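Local structure of interferon-inducible protein AIM2 (Mus musculus, 4JBM) at residues A[35-40]-A[92-97]; A[65-70]-A[108-113]. The protein senses double-stranded DNA in the cytosol through its HIN domain, the part in this chain, and mediates inflammasome activation leading to pyroptosis. One frame throughout, in Å; residues are numbered along the deposited sequence.

Contact 1 of 2, residues A[35-40]-A[92-97]. With nucleotides of chain D; nucleotides of chain C.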
ATOM      1  N   THR A  35      15.291   4.939 -11.758  1.00 66.54           N
ATOM      2  CA  THR A  35      14.323   5.186 -12.824  1.00 69.40           C
ATOM      3  C   THR A  35      12.890   5.167 -12.344  1.00 66.91           C
ATOM      4  O   THR A  35      12.064   5.939 -12.820  1.00 73.67           O
ATOM      5  CB  THR A  35      14.438   4.148 -13.957  1.00 68.35           C
ATOM      6  OG1 THR A  35      15.617   3.354 -13.768  1.00 82.93           O
ATOM      7  CG2 THR A  35      14.478   4.836 -15.311  1.00 79.00           C
ATOM      8  N   ASP A  36      12.596   4.292 -11.390  1.00 71.32           N
ATOM      9  CA  ASP A  36      11.228   4.129 -10.913  1.00 75.19           C
ATOM     10  C   ASP A  36      11.179   3.578  -9.493  1.00 56.53           C
ATOM     11  O   ASP A  36      12.207   3.272  -8.884  1.00 65.40           O
ATOM     12  CB  ASP A  36      10.428   3.222 -11.862  1.00 81.68           C
ATOM     13  CG  ASP A  36       8.945   3.562 -11.889  1.00 85.84           C
ATOM     14  OD1 ASP A  36       8.440   4.100 -10.885  1.00 83.93           O
ATOM     15  OD2 ASP A  36       8.288   3.298 -12.918  1.00 91.39           O
ATOM     16  N   PHE A  37       9.965   3.453  -8.975  1.00 61.15           N
ATOM     17  CA  PHE A  37       9.758   2.874  -7.659  1.00 61.05           C
ATOM     18  C   PHE A  37       8.814   1.675  -7.798  1.00 62.24           C
ATOM     19  O   PHE A  37       8.072   1.550  -8.774  1.00 59.44           O
ATOM     20  CB  PHE A  37       9.104   3.889  -6.725  1.00 55.67           C
ATOM     21  CG  PHE A  37       7.707   4.261  -7.136  1.00 61.53           C
ATOM     22  CD1 PHE A  37       7.489   5.267  -8.068  1.00 54.08           C
ATOM     23  CD2 PHE A  37       6.611   3.578  -6.622  1.00 57.68           C
ATOM     24  CE1 PHE A  37       6.203   5.597  -8.470  1.00 65.07           C
ATOM     25  CE2 PHE A  37       5.320   3.899  -7.021  1.00 56.83           C
ATOM     26  CZ  PHE A  37       5.113   4.909  -7.941  1.00 65.42           C
ATOM     27  N   PHE A  38       8.838   0.797  -6.809  1.00 65.44           N
ATOM     28  CA  PHE A  38       7.806  -0.222  -6.693  1.00 62.65           C
ATOM     29  C   PHE A  38       7.610  -0.558  -5.227  1.00 62.63           C
ATOM     30  O   PHE A  38       8.469  -0.261  -4.389  1.00 70.75           O
ATOM     31  CB  PHE A  38       8.130  -1.464  -7.536  1.00 57.98           C
ATOM     32  CG  PHE A  38       9.518  -1.989  -7.339  1.00 71.38           C
ATOM     33  CD1 PHE A  38       9.788  -2.926  -6.355  1.00 73.50           C
ATOM     34  CD2 PHE A  38      10.559  -1.537  -8.135  1.00 61.09           C
ATOM     35  CE1 PHE A  38      11.069  -3.414  -6.178  1.00 80.85           C
ATOM     36  CE2 PHE A  38      11.841  -2.015  -7.961  1.00 70.24           C
ATOM     37  CZ  PHE A  38      12.097  -2.952  -6.978  1.00 74.78           C
ATOM     38  N   PHE A  39       6.465  -1.156  -4.921  1.00 68.52           N
ATOM     39  CA  PHE A  39       6.159  -1.570  -3.561  1.00 59.80           C
ATOM     40  C   PHE A  39       6.632  -2.995  -3.389  1.00 72.37           C
ATOM     41  O   PHE A  39       6.645  -3.773  -4.346  1.00 62.85           O
ATOM     42  CB  PHE A  39       4.655  -1.433  -3.302  1.00 61.25           C
ATOM     43  CG  PHE A  39       4.096  -0.131  -3.790  1.00 70.15           C
ATOM     44  CD1 PHE A  39       4.412   1.059  -3.139  1.00 75.02           C
ATOM     45  CD2 PHE A  39       3.293  -0.083  -4.922  1.00 67.22           C
ATOM     46  CE1 PHE A  39       3.919   2.276  -3.599  1.00 65.53           C
ATOM     47  CE2 PHE A  39       2.791   1.129  -5.392  1.00 78.20           C
ATOM     48  CZ  PHE A  39       3.106   2.310  -4.727  1.00 71.86           C
ATOM     49  N   VAL A  40       7.100  -3.316  -2.191  1.00 82.05           N
ATOM     50  CA  VAL A  40       7.544  -4.665  -1.899  1.00 83.89           C
ATOM     51  C   VAL A  40       6.786  -5.225  -0.699  1.00 77.98           C
ATOM     52  O   VAL A  40       6.637  -4.562   0.336  1.00 67.81           O
ATOM     53  CB  VAL A  40       9.091  -4.759  -1.723  1.00 79.67           C
ATOM     54  CG1 VAL A  40       9.801  -4.101  -2.895  1.00 89.13           C
ATOM     55  CG2 VAL A  40       9.530  -4.095  -0.438  1.00 84.83           C
ATOM     56  N   LYS A  92       8.774  11.502  -4.989  1.00 48.23           N
ATOM     57  CA  LYS A  92       7.488  12.179  -4.887  1.00 45.75           C
ATOM     58  C   LYS A  92       6.355  11.307  -5.428  1.00 56.38           C
ATOM     59  O   LYS A  92       5.286  11.239  -4.825  1.00 55.99           O
ATOM     60  CB  LYS A  92       7.503  13.537  -5.614  1.00 58.79           C
ATOM     61  CG  LYS A  92       7.795  14.744  -4.749  1.00 57.86           C
ATOM     62  CD  LYS A  92       7.773  16.024  -5.585  1.00 52.01           C
ATOM     63  CE  LYS A  92       6.376  16.607  -5.819  1.00 38.01           C
ATOM     64  NZ  LYS A  92       5.766  17.191  -4.569  1.00 43.59           N
ATOM     65  N   ARG A  93       6.567  10.649  -6.565  1.00 49.34           N
ATOM     66  CA  ARG A  93       5.489   9.816  -7.109  1.00 53.80           C
ATOM     67  C   ARG A  93       5.300   8.539  -6.295  1.00 53.54           C
ATOM     68  O   ARG A  93       4.177   8.074  -6.121  1.00 61.71           O
ATOM     69  CB  ARG A  93       5.700   9.516  -8.600  1.00 49.89           C
ATOM     70  CG  ARG A  93       5.117  10.639  -9.481  1.00 72.29           C
ATOM     71  CD  ARG A  93       5.191  10.417 -10.990  1.00 71.60           C
ATOM     72  NE  ARG A  93       6.548  10.387 -11.521  1.00 76.69           N
ATOM     73  CZ  ARG A  93       7.212   9.272 -11.807  1.00 85.97           C
ATOM     74  NH1 ARG A  93       6.630   8.093 -11.645  1.00 79.41           N
ATOM     75  NH2 ARG A  93       8.447   9.339 -12.286  1.00 85.98           N
ATOM     76  N   ALA A  94       6.402   8.012  -5.766  1.00 60.88           N
ATOM     77  CA  ALA A  94       6.372   6.789  -4.978  1.00 62.47           C
ATOM     78  C   ALA A  94       5.527   6.985  -3.748  1.00 56.12           C
ATOM     79  O   ALA A  94       4.854   6.050  -3.279  1.00 48.29           O
ATOM     80  CB  ALA A  94       7.769   6.385  -4.573  1.00 53.74           C
ATOM     81  N   ARG A  95       5.586   8.201  -3.216  1.00 46.79           N
ATOM     82  CA  ARG A  95       4.896   8.512  -1.972  1.00 48.46           C
ATOM     83  C   ARG A  95       3.496   9.081  -2.145  1.00 47.87           C
ATOM     84  O   ARG A  95       2.723   9.124  -1.188  1.00 49.20           O
ATOM     85  CB  ARG A  95       5.737   9.483  -1.133  1.00 56.90           C
ATOM     86  CG  ARG A  95       7.097   8.941  -0.690  1.00 55.00           C
ATOM     87  CD  ARG A  95       6.950   7.806   0.315  1.00 76.26           C
ATOM     88  NE  ARG A  95       6.358   8.232   1.590  1.00 87.00           N
ATOM     89  CZ  ARG A  95       7.051   8.728   2.615  1.00 86.99           C
ATOM     90  NH1 ARG A  95       8.368   8.880   2.527  1.00 85.66           N
ATOM     91  NH2 ARG A  95       6.433   9.076   3.735  1.00 90.44           N
ATOM     92  N   GLU A  96       3.146   9.515  -3.354  1.00 37.10           N
ATOM     93  CA  GLU A  96       1.886  10.238  -3.492  1.00 39.29           C
ATOM     94  C   GLU A  96       0.692   9.294  -3.688  1.00 54.70           C
ATOM     95  O   GLU A  96       0.834   8.162  -4.159  1.00 51.57           O
ATOM     96  CB  GLU A  96       1.975  11.287  -4.607  1.00 57.31           C
ATOM     97  CG  GLU A  96       1.946  10.737  -6.022  1.00 73.34           C
ATOM     98  CD  GLU A  96       2.184  11.825  -7.049  1.00 83.42           C
ATOM     99  OE1 GLU A  96       2.503  12.962  -6.638  1.00 87.60           O
ATOM    100  OE2 GLU A  96       2.065  11.548  -8.262  1.00 99.25           O
ATOM    101  N   THR A  97      -0.470   9.758  -3.243  1.00 52.28           N
ATOM    102  CA  THR A  97      -1.726   9.037  -3.373  1.00 51.59           C
ATOM    103  C   THR A  97      -2.279   9.224  -4.784  1.00 55.12           C
ATOM    104  O   THR A  97      -2.552  10.350  -5.200  1.00 55.25           O
ATOM    105  CB  THR A  97      -2.756   9.568  -2.376  1.00 43.76           C
ATOM    106  OG1 THR A  97      -2.275   9.368  -1.035  1.00 43.26           O
ATOM    107  CG2 THR A  97      -4.108   8.870  -2.576  1.00 50.27           C
TER
ATOM    108  P    DG D   2      -0.952  12.677  -0.713  1.00 46.62           P
ATOM    109  OP1  DG D   2      -2.086  11.919  -0.132  1.00 51.70           O
ATOM    110  OP2  DG D   2      -0.415  12.351  -2.061  1.00 38.94           O
ATOM    111  O5'  DG D   2      -1.389  14.210  -0.751  1.00 45.53           O
ATOM    112  C5'  DG D   2      -1.872  14.809   0.434  1.00 47.39           C
ATOM    113  C4'  DG D   2      -2.396  16.196   0.128  1.00 46.15           C
ATOM    114  O4'  DG D   2      -1.278  17.091  -0.054  1.00 45.50           O
ATOM    115  C3'  DG D   2      -3.247  16.323  -1.124  1.00 45.24           C
ATOM    116  O3'  DG D   2      -4.287  17.244  -0.813  1.00 40.85           O
ATOM    117  C2'  DG D   2      -2.272  16.807  -2.197  1.00 48.71           C
ATOM    118  C1'  DG D   2      -1.302  17.636  -1.361  1.00 41.55           C
ATOM    119  N9   DG D   2       0.092  17.665  -1.811  1.00 45.09           N
ATOM    120  C8   DG D   2       0.920  16.614  -2.119  1.00 46.21           C
ATOM    121  N7   DG D   2       2.124  16.981  -2.476  1.00 39.93           N
ATOM    122  C5   DG D   2       2.092  18.381  -2.393  1.00 40.04           C
ATOM    123  C6   DG D   2       3.096  19.357  -2.670  1.00 39.47           C
ATOM    124  O6   DG D   2       4.254  19.164  -3.044  1.00 42.96           O
ATOM    125  N1   DG D   2       2.656  20.666  -2.464  1.00 33.46           N
ATOM    126  C2   DG D   2       1.379  20.968  -2.074  1.00 47.08           C
ATOM    127  N2   DG D   2       1.155  22.271  -1.949  1.00 33.54           N
ATOM    128  N3   DG D   2       0.420  20.082  -1.809  1.00 38.37           N
ATOM    129  C4   DG D   2       0.847  18.807  -1.994  1.00 41.73           C
TER
ATOM    130  P    DG C   8       9.098  12.622 -14.268  1.00 68.65           P
ATOM    131  OP1  DG C   8      10.411  12.104 -14.728  1.00 74.25           O
ATOM    132  OP2  DG C   8       8.392  11.998 -13.122  1.00 66.76           O
ATOM    133  O5'  DG C   8       9.242  14.183 -13.961  1.00 56.36           O
ATOM    134  C5'  DG C   8       9.695  15.028 -15.038  1.00 46.56           C
ATOM    135  C4'  DG C   8       9.647  16.464 -14.570  1.00 50.17           C
ATOM    136  O4'  DG C   8       8.293  16.972 -14.546  1.00 56.09           O
ATOM    137  C3'  DG C   8      10.223  16.645 -13.168  1.00 55.92           C
ATOM    138  O3'  DG C   8      11.163  17.692 -13.187  1.00 71.49           O
ATOM    139  C2'  DG C   8       9.018  16.959 -12.289  1.00 58.33           C
ATOM    140  C1'  DG C   8       8.060  17.585 -13.294  1.00 58.17           C
ATOM    141  N9   DG C   8       6.668  17.359 -12.944  1.00 52.04           N
ATOM    142  C8   DG C   8       6.064  16.181 -12.574  1.00 51.54           C
ATOM    143  N7   DG C   8       4.791  16.294 -12.300  1.00 47.95           N
ATOM    144  C5   DG C   8       4.533  17.643 -12.489  1.00 45.81           C
ATOM    145  C6   DG C   8       3.325  18.350 -12.341  1.00 46.68           C
ATOM    146  O6   DG C   8       2.200  17.916 -12.025  1.00 45.24           O
ATOM    147  N1   DG C   8       3.518  19.698 -12.631  1.00 48.59           N
ATOM    148  C2   DG C   8       4.709  20.268 -13.022  1.00 53.69           C
ATOM    149  N2   DG C   8       4.672  21.584 -13.268  1.00 49.25           N
ATOM    150  N3   DG C   8       5.853  19.610 -13.159  1.00 50.80           N
ATOM    151  C4   DG C   8       5.682  18.307 -12.880  1.00 49.53           C
TER
ATOM    152  O5'  DG D   1       4.377  11.726   2.503  1.00 55.09           O
ATOM    153  C5'  DG D   1       3.711  11.644   1.250  1.00 59.36           C
ATOM    154  C4'  DG D   1       2.383  12.364   1.316  1.00 48.18           C
ATOM    155  O4'  DG D   1       2.605  13.763   1.619  1.00 51.55           O
ATOM    156  C3'  DG D   1       1.558  12.366   0.044  1.00 41.30           C
ATOM    157  O3'  DG D   1       0.221  12.637   0.392  1.00 38.77           O
ATOM    158  C2'  DG D   1       2.189  13.541  -0.693  1.00 31.90           C
ATOM    159  C1'  DG D   1       2.367  14.543   0.447  1.00 39.07           C
ATOM    160  N9   DG D   1       3.487  15.479   0.240  1.00 37.08           N
ATOM    161  C8   DG D   1       4.762  15.198  -0.188  1.00 33.98           C
ATOM    162  N7   DG D   1       5.547  16.246  -0.276  1.00 40.35           N
ATOM    163  C5   DG D   1       4.733  17.301   0.098  1.00 32.68           C
ATOM    164  C6   DG D   1       5.006  18.687   0.194  1.00 36.30           C
ATOM    165  O6   DG D   1       6.068  19.255  -0.032  1.00 42.04           O
ATOM    166  N1   DG D   1       3.905  19.437   0.603  1.00 30.17           N
ATOM    167  C2   DG D   1       2.689  18.873   0.902  1.00 44.56           C
ATOM    168  N2   DG D   1       1.730  19.718   1.291  1.00 41.59           N
ATOM    169  N3   DG D   1       2.421  17.574   0.817  1.00 32.90           N
ATOM    170  C4   DG D   1       3.474  16.845   0.418  1.00 36.03           C
TER
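D36 faces R93 at the outer end of this contact: its OD1 lies 4.4 Å from R93 NH1, too far for a salt bridge, though the opposite charges probably attract. OD1 also lies within hydrogen-bonding range of F37 N, though so close in the model that the detail of this bond is doubtful. F37 carries most of the packing. One face of its ring is laid against the last full turn of the helix. A94 CA stands over the middle of that face, 3.4 Å from the ring centroid and only 3° off the normal, a CH-pi contact. A94 CB lies over the inner end of the ring, 3.3 Å from F37 CG, so the fit is tight, and the small alanine lets helix and ring come this close. Farther out, F37 CE1 approaches R93 CB at 4.0 Å. F39, two residues on, meets the helix with its ring edge, CE1 lying 3.9 Å from A94 O near the ring plane.

The helical partner also faces DNA. R93 bends at chi3 (-66°), which places NE, and NE and NH2 both donate to OP2 of DG8 of chain C, two N-H groups gripping one phosphate oxygen. Just beyond the helix, T97 N donates almost straight (176°) to OP2 of DG2 of chain D, while T97 OG1 binds OP1 of that phosphate. Thus the helix end that F37 packs against and the loop just after it together present side-chain and backbone donors to the DNA, in keeping with electrostatic recognition by HIN domains. Strand 37-42 runs between strands 25-32 and 69-71, helix 88-95 packs on it through A94, which also touches L9 of strand 4-16, and F39 reaches on to strand 111-123.

Contact 2 of 2, residues A[65-70]-A[108-113]; sequences HSNFME and CGTIVN
N67 reaches across to the backbone of T110 and I111, its CG anti to the backbone N (chi1 -168°). CB comes first, 3.6 Å from T110 CA and a little farther from G109 O. CG then lies 3.4 Å from T110 CA, just before the strand begins. Of the two amide ends, one rests beside T110 CA and CG2, and the other, modelled as ND2, is 2.8 Å from I111 N. The amide is probably turned over in the model; reversed, it may accept a hydrogen bond from that N-H. A short polar side chain suits a place where an arriving strand offers backbone atoms at close range.

The HIN domain is two OB folds in tandem, and here the turn between strands 63-64 and 69-71 of the first meets the opening of strand 111-123 of the second. The next residue, F68, adds the apolar part: its CD1 touches I111 CG1 at 3.8 Å, and its ring also packs edge-to-face with F162. The branched I111 meets both neighbours, CB and CG1 coming against the N67 amide and CG1 against the F68 ring. Within the turn, H65 NE2 donates to E70 OE1 at 2.8 Å, the acceptor lying in the imidazole plane, which ties the two ends of the turn together. In the other segment, G109 takes a positive phi (85°) that would jam a CB against the carbonyl O of C108.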
ATOM      1  N   HIS A  65       5.577 -10.141  -9.770  1.00 95.09           N
ATOM      2  CA  HIS A  65       4.293 -10.422 -10.345  1.00 87.08           C
ATOM      3  C   HIS A  65       3.940  -9.325 -11.319  1.00 97.49           C
ATOM      4  O   HIS A  65       4.793  -8.625 -11.798  1.00 93.99           O
ATOM      5  CB  HIS A  65       3.245 -10.532  -9.251  1.00 86.69           C
ATOM      6  CG  HIS A  65       3.563 -11.544  -8.190  1.00 93.54           C
ATOM      7  ND1 HIS A  65       3.616 -12.895  -8.441  1.00 90.06           N
ATOM      8  CD2 HIS A  65       3.804 -11.401  -6.869  1.00 98.33           C
ATOM      9  CE1 HIS A  65       3.894 -13.537  -7.323  1.00 81.58           C
ATOM     10  NE2 HIS A  65       4.005 -12.655  -6.354  1.00 93.04           N
ATOM     11  N   SER A  66       2.674  -9.200 -11.652  1.00116.60           N
ATOM     12  CA  SER A  66       2.228  -8.096 -12.493  1.00121.20           C
ATOM     13  C   SER A  66       2.416  -6.680 -11.893  1.00115.01           C
ATOM     14  O   SER A  66       2.790  -5.774 -12.616  1.00116.38           O
ATOM     15  CB  SER A  66       0.772  -8.308 -12.907  1.00126.65           C
ATOM     16  OG  SER A  66       0.669  -9.149 -14.030  1.00124.35           O
ATOM     17  N   ASN A  67       2.147  -6.478 -10.602  1.00107.70           N
ATOM     18  CA  ASN A  67       2.300  -5.155  -9.988  1.00114.34           C
ATOM     19  C   ASN A  67       3.379  -4.904  -8.921  1.00112.84           C
ATOM     20  O   ASN A  67       3.926  -3.798  -8.854  1.00113.07           O
ATOM     21  CB  ASN A  67       0.964  -4.613  -9.480  1.00118.03           C
ATOM     22  CG  ASN A  67       1.052  -3.140  -9.101  1.00112.08           C
ATOM     23  OD1 ASN A  67       0.823  -2.259  -9.929  1.00104.72           O
ATOM     24  ND2 ASN A  67       1.419  -2.870  -7.855  1.00105.14           N
ATOM     25  N   PHE A  68       3.684  -5.891  -8.083  1.00108.25           N
ATOM     26  CA  PHE A  68       4.630  -5.638  -6.990  1.00 96.98           C
ATOM     27  C   PHE A  68       5.788  -6.627  -6.953  1.00 93.16           C
ATOM     28  O   PHE A  68       5.977  -7.411  -7.880  1.00 89.80           O
ATOM     29  CB  PHE A  68       3.912  -5.596  -5.628  1.00 87.32           C
ATOM     30  CG  PHE A  68       3.372  -6.932  -5.158  1.00 86.68           C
ATOM     31  CD1 PHE A  68       2.260  -7.511  -5.768  1.00 88.38           C
ATOM     32  CD2 PHE A  68       3.967  -7.598  -4.090  1.00 82.29           C
ATOM     33  CE1 PHE A  68       1.758  -8.740  -5.326  1.00 88.71           C
ATOM     34  CE2 PHE A  68       3.474  -8.823  -3.639  1.00 77.11           C
ATOM     35  CZ  PHE A  68       2.366  -9.396  -4.258  1.00 78.43           C
ATOM     36  N   MET A  69       6.564  -6.572  -5.878  1.00 93.69           N
ATOM     37  CA  MET A  69       7.676  -7.493  -5.712  1.00 92.60           C
ATOM     38  C   MET A  69       7.536  -8.194  -4.373  1.00 84.90           C
ATOM     39  O   MET A  69       7.337  -7.556  -3.339  1.00 76.42           O
ATOM     40  CB  MET A  69       9.015  -6.761  -5.769  1.00 87.01           C
ATOM     41  CG  MET A  69      10.196  -7.703  -5.635  1.00 92.43           C
ATOM     42  SD  MET A  69      11.792  -6.891  -5.815  1.00 95.88           S
ATOM     43  CE  MET A  69      12.262  -6.840  -4.096  1.00 44.75           C
ATOM     44  N   GLU A  70       7.656  -9.518  -4.405  1.00 84.52           N
ATOM     45  CA  GLU A  70       7.525 -10.333  -3.209  1.00 73.22           C
ATOM     46  C   GLU A  70       8.884 -10.805  -2.723  1.00 70.94           C
ATOM     47  O   GLU A  70       9.662 -11.384  -3.488  1.00 75.93           O
ATOM     48  CB  GLU A  70       6.611 -11.533  -3.494  1.00 75.45           C
ATOM     49  CG  GLU A  70       6.195 -12.306  -2.259  1.00 79.34           C
ATOM     50  CD  GLU A  70       5.071 -13.288  -2.528  1.00 82.08           C
ATOM     51  OE1 GLU A  70       4.630 -13.410  -3.694  1.00 73.28           O
ATOM     52  OE2 GLU A  70       4.637 -13.949  -1.566  1.00 85.66           O
ATOM     53  N   CYS A 108      -6.338  -5.343 -12.397  1.00 83.88           N
ATOM     54  CA  CYS A 108      -6.681  -5.905 -11.096  1.00 92.86           C
ATOM     55  C   CYS A 108      -5.389  -6.429 -10.478  1.00 84.77           C
ATOM     56  O   CYS A 108      -4.470  -6.833 -11.192  1.00 82.44           O
ATOM     57  CB  CYS A 108      -7.711  -7.038 -11.222  1.00105.96           C
ATOM     58  SG  CYS A 108      -9.308  -6.545 -11.904  1.00131.69           S
ATOM     59  N   GLY A 109      -5.311  -6.431  -9.156  1.00 89.92           N
ATOM     60  CA  GLY A 109      -4.066  -6.804  -8.518  1.00 88.34           C
ATOM     61  C   GLY A 109      -3.069  -5.657  -8.380  1.00 75.13           C
ATOM     62  O   GLY A 109      -2.111  -5.793  -7.621  1.00 74.88           O
ATOM     63  N   THR A 110      -3.259  -4.548  -9.108  1.00 75.42           N
ATOM     64  CA  THR A 110      -2.362  -3.385  -8.938  1.00 80.98           C
ATOM     65  C   THR A 110      -2.397  -2.926  -7.497  1.00 66.34           C
ATOM     66  O   THR A 110      -3.467  -2.685  -6.932  1.00 64.77           O
ATOM     67  CB  THR A 110      -2.752  -2.138  -9.770  1.00 83.53           C
ATOM     68  OG1 THR A 110      -4.148  -1.881  -9.632  1.00 88.77           O
ATOM     69  CG2 THR A 110      -2.379  -2.295 -11.225  1.00 81.29           C
ATOM     70  N   ILE A 111      -1.220  -2.798  -6.911  1.00 57.89           N
ATOM     71  CA  ILE A 111      -1.150  -2.393  -5.521  1.00 77.80           C
ATOM     72  C   ILE A 111      -1.422  -0.893  -5.399  1.00 75.61           C
ATOM     73  O   ILE A 111      -0.928  -0.087  -6.187  1.00 77.36           O
ATOM     74  CB  ILE A 111       0.185  -2.792  -4.890  1.00 76.89           C
ATOM     75  CG1 ILE A 111       0.316  -4.317  -4.952  1.00 89.13           C
ATOM     76  CG2 ILE A 111       0.288  -2.278  -3.472  1.00 69.36           C
ATOM     77  CD1 ILE A 111      -0.953  -5.054  -4.498  1.00 80.82           C
ATOM     78  N   VAL A 112      -2.254  -0.548  -4.422  1.00 65.79           N
ATOM     79  CA  VAL A 112      -2.610   0.829  -4.160  1.00 63.00           C
ATOM     80  C   VAL A 112      -2.405   1.116  -2.682  1.00 67.01           C
ATOM     81  O   VAL A 112      -2.894   0.373  -1.823  1.00 52.93           O
ATOM     82  CB  VAL A 112      -4.074   1.113  -4.547  1.00 73.10           C
ATOM     83  CG1 VAL A 112      -4.484   2.525  -4.118  1.00 72.41           C
ATOM     84  CG2 VAL A 112      -4.250   0.949  -6.041  1.00 67.95           C
ATOM     85  N   ASN A 113      -1.633   2.164  -2.399  1.00 56.12           N
ATOM     86  CA  ASN A 113      -1.530   2.730  -1.063  1.00 59.56           C
ATOM     87  C   ASN A 113      -1.941   4.196  -1.188  1.00 59.57           C
ATOM     88  O   ASN A 113      -1.871   4.756  -2.282  1.00 53.84           O
ATOM     89  CB  ASN A 113      -0.098   2.653  -0.533  1.00 65.96           C
ATOM     90  CG  ASN A 113       0.497   1.262  -0.634  1.00 78.29           C
ATOM     91  OD1 ASN A 113       0.484   0.495   0.324  1.00 69.59           O
ATOM     92  ND2 ASN A 113       1.059   0.945  -1.792  1.00 82.75           N
TER

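Overall arrangement
From the N terminus, the chain passes through strands 4-16 and 25-32 before strand 37-42, whose partner in contact 1 comes 52 residues later, at the end of helix 88-95 and just past it. Segment 65-70 falls within that loop, but its own partner, 108-113, lies beyond it, so the two loops cross. Contact 1 ties the sheet of the first OB fold to the DNA-facing helix of the linker; contact 2 joins that sheet's edge region directly to the second OB fold. They meet on neighbouring strands, where F39 O probably accepts a hydrogen bond from M69 N. F39 also packs on N113, so the first OB fold, the linker helix and the second OB fold come together here.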